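Local coordinates for protein transcriptional repressor of the blcABC operon (Agrobacterium tumefaciens, PDB 3MQ0) that represses transcription of the blcABC operon, probably by binding DNA through a helix-turn-helix domain, and is regulated via oligomerization, at residues P154-A159 with Q179-L184; R187-L192 with D211-E216; E172-F177 with Q194-L199. All coordinates share one frame; numbering follows the deposited sequence.

In the fold
From the N terminus, strand 152-154 runs into interaction 1, whose loop encloses helices 159-165 and 170-176 and closes at 179-184. Interaction 3 opens inside that loop, at 172-177, and closes on helix 192-205, so it crosses interaction 1. Interaction 2 opens at 187-192, after interaction 1 has closed, and ends at 211-216 beyond helix 192-205 and strand 208-211, also crossing interaction 3. Interactions 1 and 2 tie the loop between helices 170-176 and 192-205 to the ends of strands 152-154 and 208-211, the outermost strands, within this chain, of the antiparallel GAF-type sheet, while interaction 3 joins those two helices. Phe-157, Val-189 and Leu-195 carry packing between neighbouring contacts.

Interaction 1: residues P154-A159 with Q179-L184; sequences PAPFTA and QFPQPL
Pro-154 O is held by one backbone hydrogen bond, from Phe-157 N at 3.1 Å, closing a type I beta turn at the end of strand 152-154. The contact joins the exit of this edge strand of the GAF-type sheet to the loop between helices 170-176 and 192-205. Each proline ring restrains its own phi, and the compact apolar ring of Pro-156 suits its place against Pro-181 and Phe-180. The turn presents Phe-157 to the loop. With its CG anti to the carbonyl carbon (chi1 -55°), the benzyl group reaches between Pro-181 and Leu-184. The ring directs its edge at the backbone: Phe-157 CE2 lies 3.2 Å from Gln-182 O, which sits in the ring plane. Beside it, Leu-184 CG crosses obliquely against Phe-157 CD2 at 3.9 Å.

On the other flank two prolines meet tip to tip, Pro-156 CG 3.9 Å from Pro-181 CG. Phe-180, whose CG is anti to its backbone N (chi1 -155°), brings CZ to within 4.0 Å of Pro-156 CB. One face of its ring is backed by Pro-181 CD, 3.5 Å above the plane toward the rim. Outside the two loops, Ile-214 packs on Phe-157, and Phe-177 touches Pro-156. The loops are thus joined by apolar packing of proline and phenylalanine rings with one leucine, and the slightly positive edge of Phe-157 probably gives Gln-182 O a weakly favourable environment.

Interaction 2: residues R187-L192 with D211-E216; sequences RSVAGL and DGQIRE
Arg-187 reaches from the loop before helix 192-205 toward the turn between strands 208-211 and 218-226 of the GAF-type domain, and its CB passes 3.6 Å from Gly-212 O. CG stays alongside the same carbonyl oxygen, and bends at chi2 and chi3 then fold the chain around the loop. NE gives a weak hydrogen bond of 3.3 Å to Asp-211 O. At the tip, NH2 forms a salt bridge with Asp-211 OD2 at 3.0 Å, the guanidinium and carboxylate planes standing 63° apart. A water links NH2, by a weak bond, to Asp-211 O. Arginine suits this exposed edge of the contact because one long side chain can meet both the carbonyl and the carboxylate of Asp-211. Glycine at 212 accommodates a positive phi (+72°) and lets the arginine chain lie close to the backbone.

Deeper in, Ser-188 OG donates to Gln-213 O at 2.8 Å, on a lone pair in the carbonyl plane, while Leu-184 N and Thr-185 N also bond to this hydroxyl: three bonds hold it. Gln-213 OE1 receives Val-189 N at 3.0 Å from above its carbonyl plane, 66° out of it. Lys-162 NZ also bonds OE1, and Gln-213 NE2 bonds Glu-198 of helix 192-205. The junction therefore rests on a salt bridge at the surface and, deeper, on side-chain bonds to backbone groups, and the lysine would be expected to polarise the Gln-213 carbonyl, strengthening it as an acceptor.

Interaction 3: residues E172-F177 with Q194-L199; sequences ELRMLF and QLEEEL
Arg-174 and Glu-196 both carry CG anti to their carbonyl carbons, and beyond that point each chain runs extended until it reaches the other. At the end of the arginine, chi4 of 81° turns the guanidinium out of line with the chain so that NH1 and NH2 both confront the carboxylate. The result is a salt bridge between two packed helices of the GAF-type domain, 170-176 and 192-205. Their short segments run roughly antiparallel, at 139° between N-to-C directions, with axes 12.3 Å apart at closest approach. Long side chains suit so wide a separation.

The arginine grips end-on, one nitrogen to each oxygen. Arg-174 NH1 donates to Glu-196 OE2 at 2.8 Å in an almost straight bond, while Arg-174 NH2 reaches Glu-196 OE1 at 2.6 Å on the syn lone pair of OE1, in a less straight one. The two flat groups are nevertheless twisted by 50°, and OE2 is approached from above the carboxylate plane. Arg-174 NH1 also bonds Pro-170 O, which helps fix the guanidinium; paired charges of this kind would be expected to keep Glu-196 ionised.

Behind the charged pair lies a buried leucine contact. Leu-173 CD1 and Leu-199 CD1 meet tip to tip at 3.6 Å, their branched ends meeting between the two helices. Leu-173 also slides past Glu-196, so the aliphatic part of the glutamate bounds the apolar layer. Leu-165 of helix 159-165 touches both Leu-199 and Phe-177 and continues that layer. Phe-177, the first residue to leave helix 170-176, places CE2 4.2 Å from Leu-195 CD2, and its ring has Leu-176 CB seated 3.8 Å above the plane, over the ring centre.

Interaction 1: residues P154-A159 with Q179-L184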
loop_
_atom_site.group_PDB
_atom_site.type_symbol
_atom_site.label_atom_id
_atom_site.label_comp_id
_atom_site.label_asym_id
_atom_site.label_seq_id
_atom_site.Cartn_x
_atom_site.Cartn_y
_atom_site.Cartn_z
ATOM N N PRO B 154 26.597 -18.254 3.394
ATOM C CA PRO B 154 25.894 -18.365 4.684
ATOM C C PRO B 154 25.640 -17.008 5.312
ATOM O O PRO B 154 26.574 -16.230 5.517
ATOM C CB PRO B 154 26.869 -19.165 5.557
ATOM C CG PRO B 154 27.758 -19.891 4.583
ATOM C CD PRO B 154 27.885 -18.970 3.398
ATOM N N ALA B 155 24.381 -16.729 5.618
ATOM C CA ALA B 155 24.002 -15.464 6.238
ATOM C C ALA B 155 24.772 -15.139 7.523
ATOM O O ALA B 155 25.065 -13.975 7.784
ATOM C CB ALA B 155 22.505 -15.434 6.504
ATOM N N PRO B 156 25.091 -16.154 8.347
ATOM C CA PRO B 156 25.740 -15.772 9.613
ATOM C C PRO B 156 27.138 -15.192 9.444
ATOM O O PRO B 156 27.599 -14.511 10.356
ATOM C CB PRO B 156 25.831 -17.099 10.375
ATOM C CG PRO B 156 24.678 -17.884 9.860
ATOM C CD PRO B 156 24.617 -17.552 8.381
ATOM N N PHE B 157 27.793 -15.463 8.316
ATOM C CA PHE B 157 29.175 -15.033 8.115
ATOM C C PHE B 157 29.338 -13.677 7.384
ATOM O O PHE B 157 30.372 -13.023 7.512
ATOM C CB PHE B 157 29.962 -16.113 7.349
ATOM C CG PHE B 157 29.936 -17.497 7.987
ATOM C CD1 PHE B 157 29.752 -17.664 9.347
ATOM C CD2 PHE B 157 30.127 -18.628 7.202
ATOM C CE1 PHE B 157 29.739 -18.931 9.915
ATOM C CE2 PHE B 157 30.105 -19.909 7.763
ATOM C CZ PHE B 157 29.915 -20.047 9.133
ATOM N N THR B 158 28.345 -13.257 6.609
ATOM C CA THR B 158 28.508 -12.050 5.787
ATOM C C THR B 158 28.018 -10.802 6.519
ATOM O O THR B 158 27.218 -10.902 7.448
ATOM C CB THR B 158 27.715 -12.163 4.455
ATOM O OG1 THR B 158 26.324 -12.302 4.746
ATOM C CG2 THR B 158 28.146 -13.384 3.645
ATOM N N ALA B 159 28.465 -9.617 6.095
ATOM C CA ALA B 159 27.996 -8.393 6.743
ATOM C C ALA B 159 26.507 -8.174 6.465
ATOM O O ALA B 159 25.756 -7.861 7.377
ATOM C CB ALA B 159 28.812 -7.171 6.285
ATOM N N GLN B 179 21.097 -26.715 12.881
ATOM C CA GLN B 179 22.427 -27.061 12.406
ATOM C C GLN B 179 23.122 -25.779 11.973
ATOM O O GLN B 179 22.701 -25.117 11.029
ATOM C CB GLN B 179 22.342 -28.015 11.221
ATOM C CG GLN B 179 21.602 -29.308 11.517
ATOM C CD GLN B 179 21.424 -30.162 10.279
ATOM O OE1 GLN B 179 20.826 -29.728 9.291
ATOM N NE2 GLN B 179 21.954 -31.381 10.319
ATOM N N PHE B 180 24.185 -25.424 12.676
ATOM C CA PHE B 180 24.925 -24.224 12.352
ATOM C C PHE B 180 25.891 -24.468 11.176
ATOM O O PHE B 180 26.551 -25.499 11.129
ATOM C CB PHE B 180 25.670 -23.748 13.595
ATOM C CG PHE B 180 25.962 -22.297 13.574
ATOM C CD1 PHE B 180 24.983 -21.378 13.921
ATOM C CD2 PHE B 180 27.204 -21.837 13.174
ATOM C CE1 PHE B 180 25.238 -20.022 13.877
ATOM C CE2 PHE B 180 27.468 -20.486 13.131
ATOM C CZ PHE B 180 26.491 -19.576 13.483
ATOM N N PRO B 181 25.966 -23.528 10.215
ATOM C CA PRO B 181 26.883 -23.727 9.085
ATOM C C PRO B 181 28.331 -23.919 9.524
ATOM O O PRO B 181 28.765 -23.307 10.509
ATOM C CB PRO B 181 26.743 -22.426 8.269
ATOM C CG PRO B 181 26.106 -21.437 9.199
ATOM C CD PRO B 181 25.234 -22.250 10.113
ATOM N N GLN B 182 29.065 -24.758 8.794
ATOM C CA GLN B 182 30.489 -24.956 9.035
ATOM C C GLN B 182 31.285 -23.707 8.657
ATOM O O GLN B 182 30.933 -23.014 7.706
ATOM C CB GLN B 182 31.001 -26.156 8.227
ATOM C CG GLN B 182 30.417 -27.503 8.642
ATOM C CD GLN B 182 30.894 -27.960 10.016
ATOM O OE1 GLN B 182 32.096 -28.059 10.271
ATOM N NE2 GLN B 182 29.949 -28.234 10.907
ATOM N N PRO B 183 32.378 -23.423 9.389
ATOM C CA PRO B 183 33.157 -22.196 9.154
ATOM C C PRO B 183 33.818 -22.128 7.775
ATOM O O PRO B 183 34.216 -23.157 7.229
ATOM C CB PRO B 183 34.228 -22.246 10.250
ATOM C CG PRO B 183 34.329 -23.690 10.619
ATOM C CD PRO B 183 32.938 -24.232 10.484
ATOM N N LEU B 184 33.925 -20.922 7.220
ATOM C CA LEU B 184 34.668 -20.717 5.978
ATOM C C LEU B 184 36.129 -20.382 6.271
ATOM O O LEU B 184 37.022 -20.735 5.500
ATOM C CB LEU B 184 34.030 -19.622 5.117
ATOM C CG LEU B 184 32.636 -19.930 4.558
ATOM C CD1 LEU B 184 32.221 -18.910 3.503
ATOM C CD2 LEU B 184 32.584 -21.341 3.972
#

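Interaction 2: residues R187-L192 with D211-E216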
loop_
_atom_site.group_PDB
_atom_site.type_symbol
_atom_site.label_atom_id
_atom_site.label_comp_id
_atom_site.label_asym_id
_atom_site.label_seq_id
_atom_site.Cartn_x
_atom_site.Cartn_y
_atom_site.Cartn_z
ATOM N N ARG B 187 37.998 -17.363 11.366
ATOM C CA ARG B 187 37.308 -16.263 12.045
ATOM C C ARG B 187 35.797 -16.367 11.935
ATOM O O ARG B 187 35.072 -15.605 12.577
ATOM C CB ARG B 187 37.740 -14.914 11.469
ATOM C CG ARG B 187 39.224 -14.791 11.242
ATOM C CD ARG B 187 39.867 -13.988 12.329
ATOM N NE ARG B 187 39.260 -12.670 12.459
ATOM C CZ ARG B 187 39.753 -11.712 13.234
ATOM N NH1 ARG B 187 40.862 -11.935 13.928
ATOM N NH2 ARG B 187 39.147 -10.534 13.312
ATOM N N SER B 188 35.314 -17.296 11.119
ATOM C CA SER B 188 33.874 -17.447 10.939
ATOM C C SER B 188 33.224 -17.657 12.290
ATOM O O SER B 188 33.739 -18.399 13.106
ATOM C CB SER B 188 33.569 -18.649 10.045
ATOM O OG SER B 188 34.063 -18.447 8.733
ATOM N N VAL B 189 32.088 -17.013 12.530
ATOM C CA VAL B 189 31.417 -17.178 13.810
ATOM C C VAL B 189 31.114 -18.670 14.031
ATOM O O VAL B 189 30.660 -19.360 13.123
ATOM C CB VAL B 189 30.180 -16.269 13.916
ATOM C CG1 VAL B 189 29.116 -16.682 12.919
ATOM C CG2 VAL B 189 29.635 -16.279 15.318
ATOM N N ALA B 190 31.412 -19.170 15.226
ATOM C CA ALA B 190 31.447 -20.608 15.456
ATOM C C ALA B 190 30.122 -21.219 15.896
ATOM O O ALA B 190 29.974 -22.430 15.903
ATOM C CB ALA B 190 32.545 -20.947 16.463
ATOM N N GLY B 191 29.154 -20.391 16.267
ATOM C CA GLY B 191 27.892 -20.932 16.731
ATOM C C GLY B 191 26.844 -19.904 17.078
ATOM O O GLY B 191 27.065 -18.693 16.988
ATOM N N LEU B 192 25.698 -20.401 17.516
ATOM C CA LEU B 192 24.549 -19.557 17.746
ATOM C C LEU B 192 24.805 -18.499 18.814
ATOM O O LEU B 192 24.443 -17.334 18.636
ATOM C CB LEU B 192 23.337 -20.419 18.103
ATOM C CG LEU B 192 21.994 -19.718 17.936
ATOM C CD1 LEU B 192 21.999 -18.833 16.701
ATOM C CD2 LEU B 192 20.876 -20.736 17.864
ATOM N N ASP B 211 34.568 -9.343 9.906
ATOM C CA ASP B 211 36.013 -9.212 9.912
ATOM C C ASP B 211 36.651 -10.533 9.500
ATOM O O ASP B 211 37.061 -11.330 10.351
ATOM C CB ASP B 211 36.504 -8.785 11.294
ATOM C CG ASP B 211 37.971 -8.357 11.286
ATOM O OD1 ASP B 211 38.658 -8.612 10.270
ATOM O OD2 ASP B 211 38.438 -7.773 12.291
ATOM N N GLY B 212 36.712 -10.771 8.192
ATOM C CA GLY B 212 37.397 -11.935 7.656
ATOM C C GLY B 212 36.712 -13.275 7.874
ATOM O O GLY B 212 37.378 -14.311 7.955
ATOM N N GLN B 213 35.387 -13.263 7.939
ATOM C CA GLN B 213 34.602 -14.493 8.135
ATOM C C GLN B 213 34.266 -15.235 6.843
ATOM O O GLN B 213 33.751 -16.346 6.885
ATOM C CB GLN B 213 33.321 -14.185 8.915
ATOM C CG GLN B 213 33.642 -13.607 10.286
ATOM C CD GLN B 213 32.462 -13.597 11.220
ATOM O OE1 GLN B 213 31.545 -14.419 11.106
ATOM N NE2 GLN B 213 32.476 -12.659 12.162
ATOM N N ILE B 214 34.551 -14.608 5.705
ATOM C CA ILE B 214 34.330 -15.226 4.395
ATOM C C ILE B 214 35.662 -15.482 3.697
ATOM O O ILE B 214 35.912 -16.570 3.167
ATOM C CB ILE B 214 33.493 -14.306 3.484
ATOM C CG1 ILE B 214 32.092 -14.106 4.054
ATOM C CG2 ILE B 214 33.449 -14.866 2.062
ATOM C CD1 ILE B 214 31.293 -15.399 4.166
ATOM N N ARG B 215 36.511 -14.464 3.687
ATOM C CA ARG B 215 37.867 -14.608 3.188
ATOM C C ARG B 215 38.827 -13.951 4.152
ATOM O O ARG B 215 38.581 -12.853 4.629
ATOM C CB ARG B 215 38.021 -13.952 1.814
ATOM C CG ARG B 215 37.576 -14.800 0.643
ATOM C CD ARG B 215 38.374 -14.455 -0.616
ATOM N NE ARG B 215 37.806 -15.065 -1.816
ATOM C CZ ARG B 215 37.999 -16.328 -2.182
ATOM N NH1 ARG B 215 38.746 -17.134 -1.439
ATOM N NH2 ARG B 215 37.439 -16.786 -3.293
ATOM N N GLU B 216 39.939 -14.617 4.429
ATOM C CA GLU B 216 40.961 -14.016 5.265
ATOM C C GLU B 216 41.447 -12.724 4.614
ATOM O O GLU B 216 41.688 -12.672 3.405
ATOM C CB GLU B 216 42.114 -14.995 5.484
ATOM C CG GLU B 216 41.638 -16.389 5.865
ATOM C CD GLU B 216 42.564 -17.076 6.848
ATOM O OE1 GLU B 216 43.745 -17.296 6.500
ATOM O OE2 GLU B 216 42.107 -17.388 7.971
HETATM O O HOH W 1 36.407 -11.213 13.522
#

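Interaction 3: residues E172-F177 with Q194-L199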
loop_
_atom_site.group_PDB
_atom_site.type_symbol
_atom_site.label_atom_id
_atom_site.label_comp_id
_atom_site.label_asym_id
_atom_site.label_seq_id
_atom_site.Cartn_x
_atom_site.Cartn_y
_atom_site.Cartn_z
ATOM N N GLU B 172 13.172 -17.490 16.072
ATOM C CA GLU B 172 13.314 -17.594 14.618
ATOM C C GLU B 172 14.722 -18.025 14.233
ATOM O O GLU B 172 14.897 -18.830 13.315
ATOM C CB GLU B 172 12.957 -16.277 13.931
ATOM C CG GLU B 172 11.506 -15.857 14.117
ATOM C CD GLU B 172 11.236 -14.458 13.577
ATOM O OE1 GLU B 172 11.787 -13.486 14.137
ATOM O OE2 GLU B 172 10.482 -14.330 12.586
ATOM N N LEU B 173 15.726 -17.496 14.933
ATOM C CA LEU B 173 17.116 -17.885 14.678
ATOM C C LEU B 173 17.323 -19.355 14.980
ATOM O O LEU B 173 18.035 -20.062 14.270
ATOM C CB LEU B 173 18.078 -17.054 15.523
ATOM C CG LEU B 173 18.296 -15.592 15.147
ATOM C CD1 LEU B 173 19.019 -14.833 16.262
ATOM C CD2 LEU B 173 19.062 -15.478 13.834
ATOM N N ARG B 174 16.680 -19.840 16.034
ATOM C CA ARG B 174 16.897 -21.222 16.417
ATOM C C ARG B 174 16.243 -22.177 15.423
ATOM O O ARG B 174 16.718 -23.287 15.225
ATOM C CB ARG B 174 16.449 -21.460 17.863
ATOM C CG ARG B 174 17.550 -21.057 18.850
ATOM C CD ARG B 174 17.077 -20.697 20.261
ATOM N NE ARG B 174 18.256 -20.317 21.045
ATOM C CZ ARG B 174 18.840 -19.118 21.009
ATOM N NH1 ARG B 174 18.332 -18.131 20.268
ATOM N NH2 ARG B 174 19.932 -18.898 21.733
ATOM N N MET B 175 15.164 -21.735 14.793
ATOM C CA MET B 175 14.533 -22.509 13.728
ATOM C C MET B 175 15.423 -22.585 12.492
ATOM O O MET B 175 15.471 -23.605 11.805
ATOM C CB MET B 175 13.188 -21.901 13.353
ATOM C CG MET B 175 12.188 -21.948 14.477
ATOM S SD MET B 175 10.652 -22.675 13.914
ATOM C CE MET B 175 10.079 -23.419 15.435
ATOM N N LEU B 176 16.123 -21.498 12.207
ATOM C CA LEU B 176 16.981 -21.444 11.032
ATOM C C LEU B 176 18.258 -22.234 11.209
ATOM O O LEU B 176 18.760 -22.815 10.251
ATOM C CB LEU B 176 17.370 -19.999 10.728
ATOM C CG LEU B 176 16.501 -19.240 9.748
ATOM C CD1 LEU B 176 16.967 -17.789 9.698
ATOM C CD2 LEU B 176 16.591 -19.907 8.384
ATOM N N PHE B 177 18.796 -22.235 12.427
ATOM C CA PHE B 177 20.160 -22.697 12.642
ATOM C C PHE B 177 20.314 -23.814 13.669
ATOM O O PHE B 177 21.284 -23.826 14.419
ATOM C CB PHE B 177 21.050 -21.516 13.027
ATOM C CG PHE B 177 21.137 -20.469 11.954
ATOM C CD1 PHE B 177 21.581 -20.803 10.684
ATOM C CD2 PHE B 177 20.789 -19.157 12.214
ATOM C CE1 PHE B 177 21.662 -19.843 9.683
ATOM C CE2 PHE B 177 20.876 -18.191 11.226
ATOM C CZ PHE B 177 21.299 -18.534 9.960
ATOM N N GLN B 194 27.621 -17.115 19.796
ATOM C CA GLN B 194 28.512 -16.068 19.332
ATOM C C GLN B 194 27.804 -15.170 18.319
ATOM O O GLN B 194 28.010 -13.954 18.307
ATOM C CB GLN B 194 29.782 -16.689 18.740
ATOM C CG GLN B 194 30.579 -17.531 19.741
ATOM C CD GLN B 194 30.193 -19.015 19.761
ATOM O OE1 GLN B 194 29.013 -19.385 19.683
ATOM N NE2 GLN B 194 31.204 -19.873 19.870
ATOM N N LEU B 195 26.965 -15.766 17.479
ATOM C CA LEU B 195 26.207 -15.000 16.498
ATOM C C LEU B 195 25.276 -14.012 17.211
ATOM O O LEU B 195 25.175 -12.847 16.820
ATOM C CB LEU B 195 25.417 -15.939 15.577
ATOM C CG LEU B 195 24.435 -15.289 14.605
ATOM C CD1 LEU B 195 25.171 -14.364 13.620
ATOM C CD2 LEU B 195 23.627 -16.343 13.860
ATOM N N GLU B 196 24.611 -14.468 18.265
ATOM C CA GLU B 196 23.665 -13.604 18.956
ATOM C C GLU B 196 24.320 -12.408 19.631
ATOM O O GLU B 196 23.719 -11.328 19.721
ATOM C CB GLU B 196 22.813 -14.407 19.937
ATOM C CG GLU B 196 21.757 -15.242 19.200
ATOM C CD GLU B 196 20.839 -15.985 20.143
ATOM O OE1 GLU B 196 21.336 -16.864 20.875
ATOM O OE2 GLU B 196 19.622 -15.688 20.157
ATOM N N GLU B 197 25.557 -12.578 20.083
ATOM C CA GLU B 197 26.325 -11.436 20.580
ATOM C C GLU B 197 26.571 -10.428 19.454
ATOM O O GLU B 197 26.362 -9.225 19.622
ATOM C CB GLU B 197 27.646 -11.899 21.192
ATOM C CG GLU B 197 27.438 -12.721 22.448
ATOM C CD GLU B 197 28.636 -13.571 22.828
ATOM O OE1 GLU B 197 29.660 -13.568 22.098
ATOM O OE2 GLU B 197 28.541 -14.256 23.867
ATOM N N GLU B 198 27.013 -10.917 18.305
ATOM C CA GLU B 198 27.219 -10.041 17.153
ATOM C C GLU B 198 25.933 -9.323 16.756
ATOM O O GLU B 198 25.961 -8.148 16.385
ATOM C CB GLU B 198 27.715 -10.832 15.947
ATOM C CG GLU B 198 29.142 -11.351 16.031
ATOM C CD GLU B 198 29.532 -12.081 14.753
ATOM O OE1 GLU B 198 28.677 -12.820 14.219
ATOM O OE2 GLU B 198 30.672 -11.912 14.271
ATOM N N LEU B 199 24.809 -10.027 16.804
ATOM C CA LEU B 199 23.549 -9.435 16.377
ATOM C C LEU B 199 23.094 -8.335 17.330
ATOM O O LEU B 199 22.531 -7.332 16.893
ATOM C CB LEU B 199 22.457 -10.503 16.237
ATOM C CG LEU B 199 22.714 -11.614 15.202
ATOM C CD1 LEU B 199 21.487 -12.549 15.104
ATOM C CD2 LEU B 199 23.051 -11.044 13.837
#